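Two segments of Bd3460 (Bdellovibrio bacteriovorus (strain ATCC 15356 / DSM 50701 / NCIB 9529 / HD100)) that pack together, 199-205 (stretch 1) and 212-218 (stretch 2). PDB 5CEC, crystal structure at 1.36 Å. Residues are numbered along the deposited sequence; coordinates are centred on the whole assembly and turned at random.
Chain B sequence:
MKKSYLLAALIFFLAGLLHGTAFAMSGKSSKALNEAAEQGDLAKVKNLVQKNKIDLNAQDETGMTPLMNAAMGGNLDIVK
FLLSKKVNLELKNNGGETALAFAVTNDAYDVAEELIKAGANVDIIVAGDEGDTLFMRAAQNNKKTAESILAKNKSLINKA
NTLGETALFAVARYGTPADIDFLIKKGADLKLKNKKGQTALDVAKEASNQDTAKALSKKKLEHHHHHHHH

Stretch 1 (199-205) TALDVAK
Stretch 2 (212-218) TAKALSK

Antiparallel helix pair in Bd3460, residues 199-205 against 212-218 of one chain. The helix of stretch 1 runs from Ala200 through Lys205 and onward; that of stretch 2 is already under way at Thr212, with phi -56 to -72 and psi -32 to -49 through Leu216, and Leu216 N bonds Thr212 O (2.8 Å). Ser217 is at -58/-31 and Lys218 at -95/-11. The N-to-C directions differ by 159° (signed crossing angle -159°), and the axes approach to 8.6 Å, a close spacing that suits the small alanines between them. Register is set by Ala204 and Ala213, whose CA atoms lie 5.1 Å apart. No hydrogen bond crosses the interface, and its side-chain pairings are mostly apolar; 289 Å² is buried in all, both sides summed.

Thr199 (phi/psi -85/173, chi1 61°, p) is the N-cap and does not touch stretch 2. Its OG1 accepts from Asp202 N at 3.1 Å, while Thr199 N donates to Asp202 OD2 at 3.0 Å, a reciprocal pair that satisfies free amides at the helix start. Helical phi/psi near -60/-45 follows, with Val203 at -75/-31; Val203 N bonds Thr199 O (3.1 Å), Ala204 N bonds Ala200 O (2.9 Å) and Lys205 N bonds Leu201 O (3.0 Å). Ala200, its CA-to-CB bond sideways, sets CB 4.1 Å from Leu216 CD1.

Leu201 (chi1 175°, t; chi2 54°, p) has the largest covered area, 70 Å². Its CA-to-CB bond also points sideways, but the end of the side chain comes nearer to stretch 2: CD1 lies 4.1 Å from both Ala213 CB and Leu216 CB, and 3.3 Å from Ala213 O, a van der Waals contact with a carbonyl whose hydrogen bond is to Ser217 N (2.9 Å from Ala213 O). Leu201 CD2 reaches Ser217 CA at 3.9 Å. Ser217 (chi1 75°, p) turns its hydroxyl to its own stretch, OG donating to Lys214 O at 2.7 Å.

Asp202 (chi1 -74°, m) and Val203 (chi1 -52°, m) make no contact with stretch 2. Ala204 points toward it, and its CB meets Ala213 CB at 3.9 Å, Ala213 CA at 3.8 Å and Leu216 CD1 at 4.3 Å. The CA-to-CB bond of Leu216 also points toward its partner helix, and with chi1 -75° (m) and chi2 164° (t) its CD1 packs against both Ala200 and Ala204, one helical turn apart. Thr212 (chi1 58°, p) brings OG1 to 3.5 Å from Ala204 CB; that hydroxyl is hydrogen-bonded elsewhere in the structure.

Lys205 closes the row with an extended side chain (chi1 -66°, m; chi2 to chi4 t), its aliphatic CG 4.2 Å from Ala213 CB.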

# COMPACT_ATOMS: atom_id res chain seq x y z
N THR B 199 -5.86 -23.62 -28.44
CA THR B 199 -5.12 -24.21 -27.33
C THR B 199 -4.41 -23.13 -26.52
O THR B 199 -4.35 -21.97 -26.93
CB THR B 199 -4.06 -25.17 -27.86
OG1 THR B 199 -3.16 -24.44 -28.69
CG2 THR B 199 -4.69 -26.33 -28.66
N ALA B 200 -3.81 -23.51 -25.40
CA ALA B 200 -2.99 -22.60 -24.62
C ALA B 200 -1.80 -22.10 -25.44
O ALA B 200 -1.45 -20.93 -25.37
CB ALA B 200 -2.53 -23.25 -23.33
N LEU B 201 -1.17 -22.97 -26.20
CA LEU B 201 -0.08 -22.55 -27.08
C LEU B 201 -0.58 -21.48 -28.07
O LEU B 201 0.10 -20.48 -28.29
CB LEU B 201 0.47 -23.77 -27.85
CG LEU B 201 1.53 -23.47 -28.91
CD1 LEU B 201 2.69 -22.67 -28.32
CD2 LEU B 201 2.03 -24.77 -29.51
N ASP B 202 -1.76 -21.70 -28.66
CA ASP B 202 -2.32 -20.74 -29.60
C ASP B 202 -2.42 -19.35 -28.92
O ASP B 202 -2.09 -18.33 -29.52
CB ASP B 202 -3.72 -21.14 -30.08
CG ASP B 202 -3.71 -22.29 -31.05
OD1 ASP B 202 -2.71 -22.53 -31.76
OD2 ASP B 202 -4.77 -22.94 -31.14
N VAL B 203 -2.91 -19.30 -27.69
CA VAL B 203 -3.11 -18.00 -27.06
C VAL B 203 -1.80 -17.37 -26.61
O VAL B 203 -1.68 -16.15 -26.57
CB VAL B 203 -4.19 -17.99 -25.94
CG1 VAL B 203 -5.49 -18.60 -26.46
CG2 VAL B 203 -3.74 -18.67 -24.67
N ALA B 204 -0.81 -18.19 -26.25
CA ALA B 204 0.53 -17.65 -26.00
C ALA B 204 1.09 -16.92 -27.22
O ALA B 204 1.62 -15.84 -27.10
CB ALA B 204 1.48 -18.74 -25.57
N LYS B 205 1.00 -17.58 -28.36
CA LYS B 205 1.48 -16.98 -29.60
C LYS B 205 0.74 -15.69 -29.90
O LYS B 205 1.34 -14.68 -30.22
CB LYS B 205 1.28 -17.93 -30.76
CG LYS B 205 2.08 -19.21 -30.73
CD LYS B 205 1.73 -19.99 -31.99
CE LYS B 205 2.39 -21.33 -32.05
NZ LYS B 205 1.78 -22.07 -33.20
N THR B 212 6.50 -18.40 -22.93
CA THR B 212 5.52 -19.44 -22.70
C THR B 212 5.18 -20.20 -23.98
O THR B 212 4.92 -21.41 -23.91
CB THR B 212 4.22 -18.92 -22.08
OG1 THR B 212 3.67 -17.95 -22.96
CG2 THR B 212 4.43 -18.36 -20.66
N ALA B 213 5.21 -19.54 -25.14
CA ALA B 213 4.90 -20.23 -26.39
C ALA B 213 5.98 -21.29 -26.64
O ALA B 213 5.67 -22.44 -26.96
CB ALA B 213 4.80 -19.27 -27.57
N LYS B 214 7.24 -20.89 -26.49
CA LYS B 214 8.35 -21.83 -26.67
C LYS B 214 8.19 -23.02 -25.73
O LYS B 214 8.30 -24.18 -26.15
CB LYS B 214 9.69 -21.14 -26.36
CG LYS B 214 10.15 -20.20 -27.44
CD LYS B 214 11.43 -19.45 -27.07
CE LYS B 214 11.63 -18.24 -27.99
NZ LYS B 214 13.00 -17.63 -27.98
N ALA B 215 7.90 -22.72 -24.46
CA ALA B 215 7.75 -23.77 -23.45
C ALA B 215 6.59 -24.70 -23.76
O ALA B 215 6.75 -25.91 -23.74
CB ALA B 215 7.58 -23.17 -22.07
N LEU B 216 5.43 -24.13 -24.08
CA LEU B 216 4.26 -24.94 -24.39
C LEU B 216 4.40 -25.79 -25.65
O LEU B 216 3.90 -26.92 -25.69
CB LEU B 216 3.03 -24.09 -24.50
CG LEU B 216 2.50 -23.61 -23.16
CD1 LEU B 216 1.53 -22.48 -23.39
CD2 LEU B 216 1.85 -24.73 -22.38
N SER B 217 5.13 -25.29 -26.65
CA SER B 217 5.36 -26.04 -27.88
C SER B 217 6.01 -27.38 -27.62
O SER B 217 5.75 -28.33 -28.36
CB SER B 217 6.20 -25.24 -28.88
OG SER B 217 7.57 -25.20 -28.51
N LYS B 218 6.83 -27.43 -26.56
CA LYS B 218 7.64 -28.59 -26.21
C LYS B 218 7.01 -29.51 -25.19
O LYS B 218 7.52 -30.62 -24.99
CB LYS B 218 9.00 -28.15 -25.66
CG LYS B 218 9.85 -27.33 -26.63
CD LYS B 218 10.99 -26.69 -25.86
CE LYS B 218 11.97 -25.97 -26.77
NZ LYS B 218 13.22 -25.64 -26.02